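Local coordinates for protein diketoreductase (Acinetobacter baylyi, PDB 4E12) that reduces dicarbonyl compounds with NADH and probably also interconverts (3S)-3-hydroxyacyl-CoA and 3-oxoacyl-CoA, at residues A[5-10]-A[26-31]; A[18-23]-A[45-50]; A[30-35]-A[71-76]. One frame throughout, in Å; residues are numbered along the deposited sequence.

How the contacts relate
A Rossmann-type nucleotide-binding domain is built by repeating strand and helix, and the three contacts sample its first strands and helices. Contacts 1 and 3 are neighbouring strand pairs of one parallel sheet, their centres about 8 Å apart; both use strand 29-33, with strand 6-10 along one edge of it and strand 74-76, the outermost strand on this side, along the other. Contact 2 joins helices 14-25 and 37-57 over the sheet, its centre about 12 Å from that of contact 1 and 10 Å from that of contact 3. Along the chain its segments alternate with theirs. Val30 and Ala32 touch this helix layer, so sheet and helices form one continuous core beside the NAD(+) site.

Contact 1: A[5-10]-A[26-31]; sequences TNVTVL and HGFAVT
Val7 of strand 6-10 and Val30 of strand 29-33 form the middle one of three parallel bridges, with Asn6 opposite Ala29 before it and Thr8 opposite Thr31 after it. Four backbone hydrogen bonds join the strands. Ala29 N gives to Thr5 O, Val7 N to Ala29 O at 2.8 Å and a nearly straight 172°, Thr31 N to Val7 O, and Val9 N to Thr31 O. Between them the CA-H groups of Asn6, Val30 and Thr8 point at carbonyl oxygens of the partner strand; Val30 CA lies 3.2 Å from Val7 O.

Thr8 can be followed outward. Thr8 CB stands 3.9 Å from Thr31 O. At the branch, Thr8 CG2 is anti to the backbone N and approaches Thr31 O at 3.6 Å, while Thr8 OG1, anti to the carbonyl carbon (chi1 -59°), passes 3.7 Å from Thr31 CB and hydrogen-bonds to Ala82 O. The two threonines lie side by side and point the same way, on the face that also carries Asn6 and Ala29. There Asn6 OD1 touches Ala29 CB, and Asn6 ND2 hydrogen-bonds to Asp85 O.

Val7 and Val30 occupy the other face, where Val30 meets Thr23 and Ala24 of helix 14-25. At the start of the pairing Val7 CG2 comes within 4.1 Å of Phe28 CD2, the two side chains crossing obliquely, and Thr5 O lies at the edge of the Phe28 ring, near its plane. Phe173 meets this ring edge-to-face.

Across this first beta-alpha-beta unit, then, directional bonding belongs to the backbone, whereas the side chains meet their strand neighbours by van der Waals contact. The hydroxyl and amide of Thr8 and Asn6 send their hydrogen bonds to backbone oxygens beyond the strand pair.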
ATOM      1  N   THR A   5      25.586   6.299  26.479  1.00 40.69           N
ATOM      2  CA  THR A   5      25.732   5.148  27.357  1.00 38.94           C
ATOM      3  C   THR A   5      24.547   5.040  28.309  1.00 34.73           C
ATOM      4  O   THR A   5      23.995   3.954  28.511  1.00 40.02           O
ATOM      5  CB  THR A   5      27.029   5.231  28.209  1.00 39.12           C
ATOM      6  OG1 THR A   5      28.181   5.139  27.358  1.00 48.16           O
ATOM      7  CG2 THR A   5      27.057   4.107  29.226  1.00 41.15           C
ATOM      8  N   ASN A   6      24.160   6.165  28.898  1.00 37.40           N
ATOM      9  CA  ASN A   6      23.063   6.163  29.861  1.00 34.79           C
ATOM     10  C   ASN A   6      21.803   6.632  29.173  1.00 35.37           C
ATOM     11  O   ASN A   6      21.736   7.743  28.643  1.00 32.29           O
ATOM     12  CB  ASN A   6      23.357   7.103  31.033  1.00 42.83           C
ATOM     13  CG  ASN A   6      24.610   6.713  31.800  1.00 41.36           C
ATOM     14  OD1 ASN A   6      24.999   5.542  31.834  1.00 47.73           O
ATOM     15  ND2 ASN A   6      25.254   7.702  32.418  1.00 39.11           N
ATOM     16  N   VAL A   7      20.784   5.795  29.209  1.00 31.66           N
ATOM     17  CA  VAL A   7      19.562   6.135  28.537  1.00 31.03           C
ATOM     18  C   VAL A   7      18.451   6.096  29.545  1.00 29.24           C
ATOM     19  O   VAL A   7      18.315   5.113  30.276  1.00 34.53           O
ATOM     20  CB  VAL A   7      19.273   5.151  27.379  1.00 28.43           C
ATOM     21  CG1 VAL A   7      17.957   5.526  26.702  1.00 31.86           C
ATOM     22  CG2 VAL A   7      20.419   5.191  26.376  1.00 32.00           C
ATOM     23  N   THR A   8      17.684   7.180  29.602  1.00 31.02           N
ATOM     24  CA  THR A   8      16.482   7.221  30.417  1.00 29.23           C
ATOM     25  C   THR A   8      15.265   7.277  29.513  1.00 30.31           C
ATOM     26  O   THR A   8      15.201   8.046  28.548  1.00 30.93           O
ATOM     27  CB  THR A   8      16.456   8.423  31.406  1.00 31.98           C
ATOM     28  OG1 THR A   8      17.593   8.334  32.280  1.00 32.98           O
ATOM     29  CG2 THR A   8      15.185   8.403  32.248  1.00 28.06           C
ATOM     30  N   VAL A   9      14.306   6.431  29.833  1.00 30.54           N
ATOM     31  CA  VAL A   9      13.059   6.385  29.099  1.00 32.27           C
ATOM     32  C   VAL A   9      11.970   6.912  30.022  1.00 29.08           C
ATOM     33  O   VAL A   9      11.856   6.444  31.156  1.00 33.14           O
ATOM     34  CB  VAL A   9      12.745   4.942  28.664  1.00 28.80           C
ATOM     35  CG1 VAL A   9      11.401   4.911  27.965  1.00 28.61           C
ATOM     36  CG2 VAL A   9      13.826   4.432  27.711  1.00 28.59           C
ATOM     37  N   LEU A  10      11.205   7.897  29.551  1.00 30.57           N
ATOM     38  CA  LEU A  10      10.146   8.514  30.343  1.00 31.70           C
ATOM     39  C   LEU A  10       8.826   7.868  29.972  1.00 30.87           C
ATOM     40  O   LEU A  10       8.338   8.014  28.845  1.00 29.50           O
ATOM     41  CB  LEU A  10      10.059  10.008  30.054  1.00 30.68           C
ATOM     42  CG  LEU A  10      11.359  10.799  30.108  1.00 30.93           C
ATOM     43  CD1 LEU A  10      10.995  12.255  29.899  1.00 31.64           C
ATOM     44  CD2 LEU A  10      12.067  10.591  31.445  1.00 30.80           C
ATOM     45  N   HIS A  26      20.407  -4.433  24.473  1.00 30.14           N
ATOM     46  CA  HIS A  26      21.565  -4.154  23.628  1.00 30.52           C
ATOM     47  C   HIS A  26      22.733  -3.485  24.333  1.00 35.51           C
ATOM     48  O   HIS A  26      23.604  -2.918  23.667  1.00 33.96           O
ATOM     49  CB  HIS A  26      21.187  -3.350  22.397  1.00 29.59           C
ATOM     50  CG  HIS A  26      20.538  -4.158  21.321  1.00 31.37           C
ATOM     51  ND1 HIS A  26      19.188  -4.426  21.300  1.00 39.85           N
ATOM     52  CD2 HIS A  26      21.062  -4.761  20.226  1.00 32.50           C
ATOM     53  CE1 HIS A  26      18.906  -5.162  20.239  1.00 34.30           C
ATOM     54  NE2 HIS A  26      20.025  -5.377  19.572  1.00 37.65           N
ATOM     55  N   GLY A  27      22.753  -3.529  25.663  1.00 37.42           N
ATOM     56  CA  GLY A  27      23.972  -3.189  26.376  1.00 36.14           C
ATOM     57  C   GLY A  27      24.021  -1.832  27.030  1.00 41.30           C
ATOM     58  O   GLY A  27      24.962  -1.544  27.766  1.00 41.35           O
ATOM     59  N   PHE A  28      23.034  -0.986  26.779  1.00 37.11           N
ATOM     60  CA  PHE A  28      23.026   0.352  27.369  1.00 35.45           C
ATOM     61  C   PHE A  28      22.575   0.300  28.814  1.00 34.18           C
ATOM     62  O   PHE A  28      21.948  -0.674  29.238  1.00 33.84           O
ATOM     63  CB  PHE A  28      22.144   1.306  26.552  1.00 34.36           C
ATOM     64  CG  PHE A  28      22.673   1.581  25.169  1.00 36.03           C
ATOM     65  CD1 PHE A  28      22.506   0.656  24.150  1.00 39.13           C
ATOM     66  CD2 PHE A  28      23.342   2.767  24.890  1.00 36.32           C
ATOM     67  CE1 PHE A  28      22.998   0.907  22.870  1.00 35.34           C
ATOM     68  CE2 PHE A  28      23.838   3.025  23.610  1.00 33.87           C
ATOM     69  CZ  PHE A  28      23.663   2.090  22.601  1.00 37.08           C
ATOM     70  N   ALA A  29      22.920   1.339  29.570  1.00 34.45           N
ATOM     71  CA  ALA A  29      22.486   1.479  30.955  1.00 33.94           C
ATOM     72  C   ALA A  29      21.185   2.247  30.981  1.00 31.91           C
ATOM     73  O   ALA A  29      21.163   3.459  30.746  1.00 36.37           O
ATOM     74  CB  ALA A  29      23.542   2.216  31.769  1.00 38.12           C
ATOM     75  N   VAL A  30      20.110   1.540  31.282  1.00 30.46           N
ATOM     76  CA  VAL A  30      18.764   2.070  31.142  1.00 33.12           C
ATOM     77  C   VAL A  30      18.150   2.379  32.489  1.00 32.63           C
ATOM     78  O   VAL A  30      18.208   1.564  33.420  1.00 33.41           O
ATOM     79  CB  VAL A  30      17.871   1.078  30.375  1.00 29.57           C
ATOM     80  CG1 VAL A  30      16.412   1.514  30.363  1.00 29.28           C
ATOM     81  CG2 VAL A  30      18.375   0.934  28.948  1.00 28.24           C
ATOM     82  N   THR A  31      17.566   3.566  32.576  1.00 35.40           N
ATOM     83  CA  THR A  31      16.703   3.917  33.695  1.00 34.81           C
ATOM     84  C   THR A  31      15.286   4.096  33.149  1.00 30.01           C
ATOM     85  O   THR A  31      15.076   4.844  32.191  1.00 34.91           O
ATOM     86  CB  THR A  31      17.137   5.242  34.340  1.00 33.80           C
ATOM     87  OG1 THR A  31      18.483   5.127  34.813  1.00 32.69           O
ATOM     88  CG2 THR A  31      16.224   5.590  35.507  1.00 32.62           C
TER

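Contact 2: A[18-23]-A[45-50]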
ATOM      1  N   GLN A  18       8.846  -1.307  25.799  1.00 30.79           N
ATOM      2  CA  GLN A  18       9.565  -1.956  24.692  1.00 30.73           C
ATOM      3  C   GLN A  18      10.847  -1.206  24.351  1.00 27.15           C
ATOM      4  O   GLN A  18      11.887  -1.815  24.094  1.00 32.19           O
ATOM      5  CB  GLN A  18       8.696  -2.032  23.441  1.00 32.71           C
ATOM      6  CG  GLN A  18       7.464  -2.866  23.625  1.00 37.33           C
ATOM      7  CD  GLN A  18       6.634  -3.001  22.370  1.00 36.54           C
ATOM      8  OE1 GLN A  18       7.153  -3.092  21.255  1.00 33.67           O
ATOM      9  NE2 GLN A  18       5.330  -3.009  22.549  1.00 38.21           N
ATOM     10  N   ILE A  19      10.772   0.121  24.327  1.00 29.68           N
ATOM     11  CA  ILE A  19      11.926   0.932  23.985  1.00 27.67           C
ATOM     12  C   ILE A  19      13.008   0.734  25.038  1.00 29.17           C
ATOM     13  O   ILE A  19      14.188   0.571  24.716  1.00 25.87           O
ATOM     14  CB  ILE A  19      11.553   2.434  23.910  1.00 30.96           C
ATOM     15  CG1 ILE A  19      10.567   2.678  22.759  1.00 31.27           C
ATOM     16  CG2 ILE A  19      12.814   3.281  23.790  1.00 28.94           C
ATOM     17  CD1 ILE A  19      10.007   4.098  22.694  1.00 32.45           C
ATOM     18  N   ALA A  20      12.586   0.747  26.295  1.00 30.00           N
ATOM     19  CA  ALA A  20      13.501   0.578  27.411  1.00 29.52           C
ATOM     20  C   ALA A  20      14.136  -0.801  27.375  1.00 30.89           C
ATOM     21  O   ALA A  20      15.351  -0.929  27.551  1.00 30.62           O
ATOM     22  CB  ALA A  20      12.774   0.821  28.727  1.00 26.50           C
ATOM     23  N   PHE A  21      13.334  -1.829  27.097  1.00 29.43           N
ATOM     24  CA  PHE A  21      13.839  -3.186  27.116  1.00 30.22           C
ATOM     25  C   PHE A  21      14.772  -3.456  25.956  1.00 31.16           C
ATOM     26  O   PHE A  21      15.836  -4.028  26.156  1.00 29.07           O
ATOM     27  CB  PHE A  21      12.727  -4.243  27.156  1.00 28.22           C
ATOM     28  CG  PHE A  21      13.233  -5.602  27.543  1.00 31.97           C
ATOM     29  CD1 PHE A  21      13.282  -5.975  28.885  1.00 30.17           C
ATOM     30  CD2 PHE A  21      13.675  -6.506  26.572  1.00 31.09           C
ATOM     31  CE1 PHE A  21      13.770  -7.245  29.265  1.00 33.07           C
ATOM     32  CE2 PHE A  21      14.160  -7.767  26.935  1.00 33.90           C
ATOM     33  CZ  PHE A  21      14.206  -8.140  28.281  1.00 34.14           C
ATOM     34  N   GLN A  22      14.376  -3.070  24.749  1.00 27.87           N
ATOM     35  CA  GLN A  22      15.243  -3.168  23.582  1.00 29.77           C
ATOM     36  C   GLN A  22      16.592  -2.493  23.855  1.00 36.27           C
ATOM     37  O   GLN A  22      17.658  -3.010  23.506  1.00 33.20           O
ATOM     38  CB  GLN A  22      14.561  -2.513  22.365  1.00 27.18           C
ATOM     39  CG  GLN A  22      15.332  -2.661  21.039  1.00 30.15           C
ATOM     40  CD  GLN A  22      15.341  -4.076  20.473  1.00 29.13           C
ATOM     41  OE1 GLN A  22      14.733  -4.996  21.028  1.00 35.55           O
ATOM     42  NE2 GLN A  22      16.035  -4.254  19.357  1.00 33.98           N
ATOM     43  N   THR A  23      16.548  -1.328  24.486  1.00 33.90           N
ATOM     44  CA  THR A  23      17.760  -0.558  24.731  1.00 32.14           C
ATOM     45  C   THR A  23      18.642  -1.250  25.777  1.00 33.33           C
ATOM     46  O   THR A  23      19.861  -1.349  25.607  1.00 39.67           O
ATOM     47  CB  THR A  23      17.413   0.900  25.117  1.00 30.98           C
ATOM     48  OG1 THR A  23      16.800   1.551  23.999  1.00 27.33           O
ATOM     49  CG2 THR A  23      18.658   1.675  25.498  1.00 30.39           C
ATOM     50  N   LYS A  45       6.573  -5.618  35.712  1.00 34.89           N
ATOM     51  CA  LYS A  45       5.759  -6.654  35.087  1.00 36.25           C
ATOM     52  C   LYS A  45       5.855  -6.617  33.559  1.00 34.85           C
ATOM     53  O   LYS A  45       6.000  -7.667  32.926  1.00 32.45           O
ATOM     54  CB  LYS A  45       4.299  -6.589  35.560  1.00 36.75           C
ATOM     55  CG  LYS A  45       4.142  -6.849  37.057  1.00 44.48           C
ATOM     56  CD  LYS A  45       2.703  -6.652  37.520  1.00 54.62           C
ATOM     57  CE  LYS A  45       2.578  -6.823  39.029  1.00 67.86           C
ATOM     58  NZ  LYS A  45       1.178  -6.618  39.508  1.00 64.86           N
ATOM     59  N   ARG A  46       5.794  -5.435  32.944  1.00 34.27           N
ATOM     60  CA  ARG A  46       5.910  -5.411  31.488  1.00 32.02           C
ATOM     61  C   ARG A  46       7.280  -5.926  31.080  1.00 31.51           C
ATOM     62  O   ARG A  46       7.406  -6.656  30.096  1.00 30.74           O
ATOM     63  CB  ARG A  46       5.682  -4.025  30.889  1.00 34.37           C
ATOM     64  CG  ARG A  46       4.264  -3.496  31.051  1.00 33.31           C
ATOM     65  CD  ARG A  46       4.047  -2.222  30.253  1.00 37.51           C
ATOM     66  NE  ARG A  46       2.658  -1.783  30.329  1.00 39.96           N
ATOM     67  CZ  ARG A  46       2.174  -0.981  31.272  1.00 58.72           C
ATOM     68  NH1 ARG A  46       2.966  -0.521  32.233  1.00 51.24           N
ATOM     69  NH2 ARG A  46       0.894  -0.637  31.261  1.00 64.52           N
ATOM     70  N   PHE A  47       8.305  -5.539  31.832  1.00 30.29           N
ATOM     71  CA  PHE A  47       9.663  -5.971  31.508  1.00 33.18           C
ATOM     72  C   PHE A  47       9.821  -7.481  31.641  1.00 33.97           C
ATOM     73  O   PHE A  47      10.495  -8.114  30.826  1.00 31.35           O
ATOM     74  CB  PHE A  47      10.707  -5.272  32.377  1.00 32.26           C
ATOM     75  CG  PHE A  47      10.876  -3.812  32.094  1.00 30.20           C
ATOM     76  CD1 PHE A  47      10.845  -3.318  30.791  1.00 29.42           C
ATOM     77  CD2 PHE A  47      11.074  -2.921  33.139  1.00 32.33           C
ATOM     78  CE1 PHE A  47      11.008  -1.962  30.541  1.00 31.03           C
ATOM     79  CE2 PHE A  47      11.240  -1.569  32.899  1.00 29.48           C
ATOM     80  CZ  PHE A  47      11.206  -1.084  31.598  1.00 31.30           C
ATOM     81  N   GLU A  48       9.215  -8.065  32.668  1.00 35.07           N
ATOM     82  CA  GLU A  48       9.284  -9.510  32.828  1.00 32.79           C
ATOM     83  C   GLU A  48       8.668 -10.229  31.629  1.00 34.71           C
ATOM     84  O   GLU A  48       9.265 -11.170  31.094  1.00 35.18           O
ATOM     85  CB  GLU A  48       8.637  -9.930  34.146  1.00 34.96           C
ATOM     86  CG  GLU A  48       9.437  -9.426  35.323  1.00 39.26           C
ATOM     87  CD  GLU A  48       8.743  -9.577  36.654  1.00 40.42           C
ATOM     88  OE1 GLU A  48       7.501  -9.701  36.689  1.00 49.84           O
ATOM     89  OE2 GLU A  48       9.458  -9.553  37.676  1.00 40.35           O
ATOM     90  N   GLY A  49       7.488  -9.782  31.203  1.00 34.92           N
ATOM     91  CA  GLY A  49       6.880 -10.330  29.996  1.00 30.99           C
ATOM     92  C   GLY A  49       7.729 -10.165  28.741  1.00 34.30           C
ATOM     93  O   GLY A  49       7.859 -11.092  27.932  1.00 32.98           O
ATOM     94  N   LEU A  50       8.306  -8.975  28.564  1.00 37.50           N
ATOM     95  CA  LEU A  50       9.188  -8.730  27.431  1.00 32.34           C
ATOM     96  C   LEU A  50      10.392  -9.665  27.455  1.00 32.75           C
ATOM     97  O   LEU A  50      10.811 -10.153  26.406  1.00 34.07           O
ATOM     98  CB  LEU A  50       9.616  -7.251  27.359  1.00 32.44           C
ATOM     99  CG  LEU A  50       8.502  -6.235  27.051  1.00 34.96           C
ATOM    100  CD1 LEU A  50       8.981  -4.804  27.252  1.00 32.21           C
ATOM    101  CD2 LEU A  50       7.989  -6.436  25.630  1.00 33.29           C
TER
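Phe21 and Leu50 make the close part of a helix pair in which nonpolar surface does the joining and no hydrogen bond crosses. Leu50 CB sits over one face of the Phe21 ring, 4.2 Å from its centroid and 17° off the ring normal, a CH-pi contact displaced toward the rim. Further along the same side chain, Leu50 CD1 reaches Phe21 CB and lies 3.8 Å from Gln18 N. CD2 meets Gln18 CG, and these two side chains cross at about a right angle.

Phe47 fills the neighbouring place. It and Phe21 slide past each other in opposite directions, with 4.1 Å between Phe21 CD1 and Phe47 CD1; Phe21 CE1 also comes to 3.7 Å from Phe47 O. The outer end of the Phe47 ring, CE1 and CZ, rests on Ala20 CB at 3.8 Å. Phe21 CG is anti to the backbone N (chi1 -165°), which places the root of its ring beside Leu50 CB.

Away from this buried patch the pair opens out. Lys45, Arg46 and Glu48 lie on the exposed side of helix 37-57 and make no contact with residues 18-23. The axes of segments 18-23 and 45-50 come to 10.1 Å at closest approach and are inclined at 53°. Gln18 is different: its aliphatic part serves the contact, but its buried amide turns away from the helix pair, NE2 giving to Asn146 OD1 and OE1 accepting from Val148 N.

The two helices cover the same face of the sheet, where Ala20 touches Val30 and Phe47 touches Ala32. Gly11 and Gly13 lie in the turn before helix 14-25 and Gly16 in its first turn, matching the GxGxxG pattern, and the helix carries the NAD(+)-binding residues Val14 and Leu15, an arrangement typical of the dinucleotide-binding Rossmann fold.

Contact 3: A[30-35]-A[71-76]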
ATOM      1  N   VAL A  30      20.110   1.540  31.282  1.00 30.46           N
ATOM      2  CA  VAL A  30      18.764   2.070  31.142  1.00 33.12           C
ATOM      3  C   VAL A  30      18.150   2.379  32.489  1.00 32.63           C
ATOM      4  O   VAL A  30      18.208   1.564  33.420  1.00 33.41           O
ATOM      5  CB  VAL A  30      17.871   1.078  30.375  1.00 29.57           C
ATOM      6  CG1 VAL A  30      16.412   1.514  30.363  1.00 29.28           C
ATOM      7  CG2 VAL A  30      18.375   0.934  28.948  1.00 28.24           C
ATOM      8  N   THR A  31      17.566   3.566  32.576  1.00 35.40           N
ATOM      9  CA  THR A  31      16.703   3.917  33.695  1.00 34.81           C
ATOM     10  C   THR A  31      15.286   4.096  33.149  1.00 30.01           C
ATOM     11  O   THR A  31      15.076   4.844  32.191  1.00 34.91           O
ATOM     12  CB  THR A  31      17.137   5.242  34.340  1.00 33.80           C
ATOM     13  OG1 THR A  31      18.483   5.127  34.813  1.00 32.69           O
ATOM     14  CG2 THR A  31      16.224   5.590  35.507  1.00 32.62           C
ATOM     15  N   ALA A  32      14.323   3.396  33.738  1.00 31.61           N
ATOM     16  CA  ALA A  32      12.924   3.560  33.359  1.00 30.42           C
ATOM     17  C   ALA A  32      12.254   4.474  34.368  1.00 31.76           C
ATOM     18  O   ALA A  32      12.267   4.194  35.569  1.00 33.63           O
ATOM     19  CB  ALA A  32      12.229   2.198  33.350  1.00 29.68           C
ATOM     20  N   TYR A  33      11.658   5.559  33.882  1.00 30.04           N
ATOM     21  CA  TYR A  33      11.037   6.532  34.759  1.00 32.67           C
ATOM     22  C   TYR A  33       9.513   6.500  34.646  1.00 29.51           C
ATOM     23  O   TYR A  33       8.945   6.363  33.554  1.00 28.83           O
ATOM     24  CB  TYR A  33      11.556   7.947  34.485  1.00 31.78           C
ATOM     25  CG  TYR A  33      10.664   8.968  35.135  1.00 33.61           C
ATOM     26  CD1 TYR A  33      10.829   9.309  36.474  1.00 37.01           C
ATOM     27  CD2 TYR A  33       9.644   9.589  34.415  1.00 35.67           C
ATOM     28  CE1 TYR A  33      10.000  10.242  37.082  1.00 36.06           C
ATOM     29  CE2 TYR A  33       8.809  10.519  35.012  1.00 34.48           C
ATOM     30  CZ  TYR A  33       8.993  10.841  36.341  1.00 39.10           C
ATOM     31  OH  TYR A  33       8.170  11.765  36.928  1.00 37.28           O
ATOM     32  N   ASP A  34       8.848   6.606  35.783  1.00 31.44           N
ATOM     33  CA  ASP A  34       7.402   6.751  35.769  1.00 28.99           C
ATOM     34  C   ASP A  34       6.982   7.408  37.081  1.00 33.40           C
ATOM     35  O   ASP A  34       7.829   7.674  37.942  1.00 32.17           O
ATOM     36  CB  ASP A  34       6.710   5.421  35.516  1.00 36.28           C
ATOM     37  CG  ASP A  34       5.380   5.589  34.786  1.00 37.31           C
ATOM     38  OD1 ASP A  34       4.686   6.599  35.000  1.00 36.53           O
ATOM     39  OD2 ASP A  34       5.034   4.720  33.970  1.00 37.87           O
ATOM     40  N   ILE A  35       5.691   7.666  37.245  1.00 32.39           N
ATOM     41  CA  ILE A  35       5.271   8.669  38.225  1.00 37.54           C
ATOM     42  C   ILE A  35       5.262   8.209  39.674  1.00 36.13           C
ATOM     43  O   ILE A  35       5.450   9.023  40.575  1.00 35.87           O
ATOM     44  CB  ILE A  35       3.922   9.314  37.850  1.00 40.10           C
ATOM     45  CG1 ILE A  35       2.801   8.273  37.856  1.00 40.32           C
ATOM     46  CG2 ILE A  35       4.032   9.966  36.483  1.00 42.01           C
ATOM     47  CD1 ILE A  35       1.436   8.843  37.478  1.00 40.34           C
ATOM     48  N   GLY A  71      17.382  -7.619  34.708  1.00 36.69           N
ATOM     49  CA  GLY A  71      17.894  -7.330  36.035  1.00 39.71           C
ATOM     50  C   GLY A  71      18.745  -6.086  36.112  1.00 39.28           C
ATOM     51  O   GLY A  71      18.939  -5.539  37.201  1.00 39.42           O
ATOM     52  N   GLY A  72      19.253  -5.632  34.968  1.00 42.64           N
ATOM     53  CA  GLY A  72      20.098  -4.451  34.950  1.00 37.11           C
ATOM     54  C   GLY A  72      19.365  -3.115  34.848  1.00 38.19           C
ATOM     55  O   GLY A  72      19.991  -2.065  34.994  1.00 38.28           O
ATOM     56  N   ILE A  73      18.057  -3.144  34.594  1.00 34.64           N
ATOM     57  CA  ILE A  73      17.243  -1.926  34.450  1.00 31.71           C
ATOM     58  C   ILE A  73      17.028  -1.216  35.795  1.00 33.15           C
ATOM     59  O   ILE A  73      16.633  -1.836  36.785  1.00 33.30           O
ATOM     60  CB  ILE A  73      15.860  -2.250  33.824  1.00 31.90           C
ATOM     61  CG1 ILE A  73      16.039  -2.675  32.364  1.00 30.45           C
ATOM     62  CG2 ILE A  73      14.917  -1.069  33.975  1.00 32.36           C
ATOM     63  CD1 ILE A  73      14.812  -3.233  31.723  1.00 36.57           C
ATOM     64  N   ARG A  74      17.290   0.084  35.825  1.00 33.08           N
ATOM     65  CA  ARG A  74      17.078   0.877  37.037  1.00 34.57           C
ATOM     66  C   ARG A  74      15.702   1.552  36.964  1.00 34.31           C
ATOM     67  O   ARG A  74      15.316   2.052  35.907  1.00 33.40           O
ATOM     68  CB  ARG A  74      18.203   1.910  37.170  1.00 40.06           C
ATOM     69  CG  ARG A  74      18.194   2.702  38.475  1.00 63.15           C
ATOM     70  CD  ARG A  74      19.480   3.506  38.681  1.00 91.24           C
ATOM     71  NE  ARG A  74      19.649   4.602  37.728  1.00110.04           N
ATOM     72  CZ  ARG A  74      19.274   5.859  37.958  1.00 86.38           C
ATOM     73  NH1 ARG A  74      18.703   6.190  39.110  1.00102.34           N
ATOM     74  NH2 ARG A  74      19.471   6.796  37.037  1.00 60.17           N
ATOM     75  N   TYR A  75      14.963   1.550  38.071  1.00 31.50           N
ATOM     76  CA  TYR A  75      13.630   2.138  38.110  1.00 31.98           C
ATOM     77  C   TYR A  75      13.682   3.381  38.947  1.00 33.44           C
ATOM     78  O   TYR A  75      14.310   3.392  40.010  1.00 34.12           O
ATOM     79  CB  TYR A  75      12.630   1.188  38.771  1.00 32.54           C
ATOM     80  CG  TYR A  75      12.515  -0.140  38.094  1.00 33.93           C
ATOM     81  CD1 TYR A  75      11.452  -0.404  37.232  1.00 33.24           C
ATOM     82  CD2 TYR A  75      13.462  -1.139  38.307  1.00 34.92           C
ATOM     83  CE1 TYR A  75      11.326  -1.629  36.602  1.00 33.61           C
ATOM     84  CE2 TYR A  75      13.352  -2.373  37.670  1.00 31.20           C
ATOM     85  CZ  TYR A  75      12.278  -2.604  36.822  1.00 36.08           C
ATOM     86  OH  TYR A  75      12.133  -3.803  36.182  1.00 34.11           O
ATOM     87  N   SER A  76      12.995   4.419  38.492  1.00 31.66           N
ATOM     88  CA  SER A  76      13.018   5.684  39.220  1.00 33.23           C
ATOM     89  C   SER A  76      11.668   6.391  39.126  1.00 35.31           C
ATOM     90  O   SER A  76      11.022   6.356  38.074  1.00 30.88           O
ATOM     91  CB  SER A  76      14.103   6.577  38.621  1.00 34.32           C
ATOM     92  OG  SER A  76      14.211   7.803  39.316  1.00 36.99           O
TER
HETATM   93  O   HOH W   1      20.479  -1.217  32.068  1.00 40.06           O
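The outermost parallel strand pair on this side of the Rossmann sheet joins Thr31, Ala32 and Tyr33 to Arg74, Tyr75 and Ser76. Arg74 N bonds to Val30 O at an almost straight 174°, Ala32 N to Arg74 O at 2.7 Å, Ser76 N to Ala32 O, and Asp34 N to Ser76 O at 3.2 Å. Before the first bridge, a water accepts from Val30 N and gives a weak bond to Gly72 O.

Arg74, poorly ordered, runs alongside Thr31; CG2 of Thr31 lies over one guanidinium face, 3.8 Å above its plane and toward the rim, and Thr31 OG1 is 3.0 Å from Arg74 NH2. Thr31 CG2 also meets Ser76 CB at 3.9 Å. Ser76 O approaches Tyr33 CD1 to 3.4 Å.

Just after strand 29-33, Asp34, an NAD(+)-binding residue, accepts from Ile35 N through the anti lone pair of OD1, while OD2 bonds to Thr12 OG1. Tyr33 and Ser76 pack against helix 79-82; on the reverse face Ile73 meets Phe47 of helix 37-57 and Tyr75 touches Lys44, and strand 6-10 flanks the other edge of strand 29-33.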